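Local coordinates for xylose isomerase-like TIM barrel domain-containing protein (Thermus thermophilus, PDB 3AYV), which binds zinc ions in a xylose isomerase-like TIM barrel and is of uncertain function, possibly a phosphodiester hydrolase acting on DNA, at residues Pro57-Leu63 against Leu73-Leu78. Residues are numbered along the deposited sequence.
Sequences PFWNLDL and LTLRRL
Within one beta-alpha unit of the TIM barrel, the loop leaving strand 52-55 folds back on helix 68-87. From P57 to L61 the chain runs roughly antiparallel to the helix: CA of P57 lies 6.3 Å from CA of R77, and CA of L61 lies 5.2 Å from CA of T74. F58-L61 form a type II turn (L61 N to F58 O, 3.1 Å; phi/psi W59 -58/125°, N60 61/22°). The CA-to-CB bond of F58 points away from the helix, and its ring meets those of the zinc ligands H55 and H96. On the helix, L73 (t, p) places CD2 4.0 Å from CD2 of L61 (m, t). T74, chi1 m, points at the loop; its OG1 accepts a hydrogen bond from D62 N (2.9 Å, N-H...O angle 144°) and also forms one with V70 O, while its CG2 approaches CD2 of L63 (m, t) at 3.7 Å. L75 offers CB to L63 CD2 (4.1 Å) and reaches helix 120-129. R77 CB lies 3.7 Å from L61 CD1 and 4.1 Å from P57 CB. L78 (m, t) closes the patch, CD1 4.1 Å from L63 CD1. With 437 Å² buried, the chemistry implies a mainly apolar seam in which a single threonine hydroxyl ties the loop backbone to the helix.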
loop_
_atom_site.group_PDB
_atom_site.type_symbol
_atom_site.label_atom_id
_atom_site.label_comp_id
_atom_site.label_asym_id
_atom_site.label_seq_id
_atom_site.Cartn_x
_atom_site.Cartn_y
_atom_site.Cartn_z
ATOM N N PRO A 57 -4.468 -7.421 -4.524
ATOM C CA PRO A 57 -3.979 -8.703 -3.972
ATOM C C PRO A 57 -2.450 -8.761 -3.991
ATOM O O PRO A 57 -1.816 -8.122 -4.867
ATOM C CB PRO A 57 -4.562 -9.733 -4.950
ATOM C CG PRO A 57 -5.876 -9.048 -5.426
ATOM C CD PRO A 57 -5.451 -7.630 -5.611
ATOM N N PHE A 58 -1.859 -9.512 -3.050
ATOM C CA PHE A 58 -0.408 -9.649 -3.019
ATOM C C PHE A 58 0.097 -11.000 -2.496
ATOM O O PHE A 58 1.232 -11.372 -2.798
ATOM C CB PHE A 58 0.232 -8.542 -2.173
ATOM C CG PHE A 58 -0.111 -8.628 -0.715
ATOM C CD1 PHE A 58 0.738 -9.301 0.183
ATOM C CD2 PHE A 58 -1.285 -8.045 -0.229
ATOM C CE1 PHE A 58 0.417 -9.393 1.525
ATOM C CE2 PHE A 58 -1.627 -8.127 1.132
ATOM C CZ PHE A 58 -0.776 -8.800 2.009
ATOM N N TRP A 59 -0.691 -11.669 -1.655
ATOM C CA TRP A 59 -0.179 -12.891 -1.021
ATOM C C TRP A 59 0.228 -13.907 -2.081
ATOM O O TRP A 59 -0.581 -14.279 -2.928
ATOM C CB TRP A 59 -1.205 -13.507 -0.060
ATOM C CG TRP A 59 -1.269 -12.850 1.280
ATOM C CD1 TRP A 59 -2.340 -12.187 1.811
ATOM C CD2 TRP A 59 -0.231 -12.806 2.274
ATOM N NE1 TRP A 59 -2.038 -11.743 3.078
ATOM C CE2 TRP A 59 -0.741 -12.086 3.375
ATOM C CE3 TRP A 59 1.095 -13.274 2.322
ATOM C CZ2 TRP A 59 0.017 -11.843 4.540
ATOM C CZ3 TRP A 59 1.856 -13.027 3.485
ATOM C CH2 TRP A 59 1.308 -12.318 4.571
ATOM N N ASN A 60 1.491 -14.370 -2.013
ATOM C CA ASN A 60 2.005 -15.388 -2.934
ATOM C C ASN A 60 1.992 -14.991 -4.399
ATOM O O ASN A 60 2.002 -15.846 -5.269
ATOM C CB ASN A 60 1.247 -16.708 -2.754
ATOM C CG ASN A 60 1.298 -17.207 -1.324
ATOM O OD1 ASN A 60 0.270 -17.251 -0.627
ATOM N ND2 ASN A 60 2.508 -17.554 -0.858
ATOM N N LEU A 61 1.972 -13.690 -4.674
ATOM C CA LEU A 61 2.006 -13.243 -6.059
ATOM C C LEU A 61 3.353 -12.623 -6.421
ATOM O O LEU A 61 4.010 -12.012 -5.583
ATOM C CB LEU A 61 0.901 -12.199 -6.313
ATOM C CG LEU A 61 -0.526 -12.682 -5.976
ATOM C CD1 LEU A 61 -1.566 -11.583 -6.243
ATOM C CD2 LEU A 61 -0.919 -13.970 -6.681
ATOM N N ASP A 62 3.732 -12.763 -7.693
ATOM C CA ASP A 62 4.930 -12.146 -8.231
ATOM C C ASP A 62 4.875 -12.219 -9.757
ATOM O O ASP A 62 4.848 -13.325 -10.337
ATOM C CB ASP A 62 6.199 -12.869 -7.701
ATOM C CG ASP A 62 7.466 -12.238 -8.201
ATOM O OD1 ASP A 62 7.406 -11.117 -8.758
ATOM O OD2 ASP A 62 8.546 -12.858 -8.043
ATOM N N LEU A 63 4.864 -11.048 -10.402
ATOM C CA LEU A 63 4.921 -10.985 -11.866
ATOM C C LEU A 63 6.188 -11.647 -12.443
ATOM O O LEU A 63 6.204 -12.059 -13.615
ATOM C CB LEU A 63 4.818 -9.528 -12.361
ATOM C CG LEU A 63 3.450 -8.855 -12.158
ATOM C CD1 LEU A 63 3.562 -7.370 -12.557
ATOM C CD2 LEU A 63 2.372 -9.584 -13.019
ATOM N N LEU A 73 -1.414 -15.922 -12.890
ATOM C CA LEU A 73 -2.348 -15.619 -11.806
ATOM C C LEU A 73 -2.160 -14.186 -11.265
ATOM O O LEU A 73 -3.153 -13.450 -11.023
ATOM C CB LEU A 73 -2.183 -16.641 -10.667
ATOM C CG LEU A 73 -3.092 -16.372 -9.458
ATOM C CD1 LEU A 73 -4.623 -16.591 -9.737
ATOM C CD2 LEU A 73 -2.639 -17.201 -8.247
ATOM N N THR A 74 -0.890 -13.805 -11.076
ATOM C CA THR A 74 -0.542 -12.477 -10.557
ATOM C C THR A 74 -1.091 -11.383 -11.483
ATOM O O THR A 74 -1.727 -10.430 -11.019
ATOM C CB THR A 74 0.993 -12.298 -10.398
ATOM O OG1 THR A 74 1.478 -13.304 -9.492
ATOM C CG2 THR A 74 1.320 -10.938 -9.777
ATOM N N LEU A 75 -0.837 -11.543 -12.775
ATOM C CA LEU A 75 -1.367 -10.585 -13.743
ATOM C C LEU A 75 -2.894 -10.502 -13.671
ATOM O O LEU A 75 -3.436 -9.380 -13.594
ATOM C CB LEU A 75 -0.875 -10.889 -15.161
ATOM C CG LEU A 75 -1.251 -9.857 -16.237
ATOM C CD1 LEU A 75 -0.700 -8.466 -15.864
ATOM C CD2 LEU A 75 -0.709 -10.337 -17.598
ATOM N N ARG A 76 -3.573 -11.656 -13.658
ATOM C CA ARG A 76 -5.052 -11.686 -13.548
ATOM C C ARG A 76 -5.555 -11.010 -12.266
ATOM O O ARG A 76 -6.532 -10.226 -12.301
ATOM C CB ARG A 76 -5.611 -13.116 -13.678
ATOM C CG ARG A 76 -5.472 -13.739 -15.064
ATOM C CD ARG A 76 -6.219 -15.108 -15.210
ATOM N NE ARG A 76 -5.874 -16.155 -14.229
ATOM C CZ ARG A 76 -4.890 -17.052 -14.387
ATOM N NH1 ARG A 76 -4.101 -17.024 -15.452
ATOM N NH2 ARG A 76 -4.667 -17.962 -13.453
ATOM N N ARG A 77 -4.880 -11.280 -11.144
ATOM C CA ARG A 77 -5.226 -10.678 -9.850
ATOM C C ARG A 77 -5.098 -9.138 -9.844
ATOM O O ARG A 77 -5.993 -8.423 -9.306
ATOM C CB ARG A 77 -4.355 -11.271 -8.729
ATOM C CG ARG A 77 -4.706 -12.720 -8.360
ATOM C CD ARG A 77 -5.947 -12.773 -7.519
ATOM N NE ARG A 77 -6.280 -14.114 -7.019
ATOM C CZ ARG A 77 -7.343 -14.820 -7.384
ATOM N NH1 ARG A 77 -8.196 -14.345 -8.297
ATOM N NH2 ARG A 77 -7.566 -15.998 -6.823
ATOM N N LEU A 78 -3.990 -8.623 -10.393
ATOM C CA LEU A 78 -3.790 -7.182 -10.439
ATOM C C LEU A 78 -4.822 -6.490 -11.364
ATOM O O LEU A 78 -5.416 -5.483 -10.983
ATOM C CB LEU A 78 -2.365 -6.829 -10.887
ATOM C CG LEU A 78 -1.277 -7.311 -9.910
ATOM C CD1 LEU A 78 0.073 -6.920 -10.472
ATOM C CD2 LEU A 78 -1.475 -6.672 -8.510
#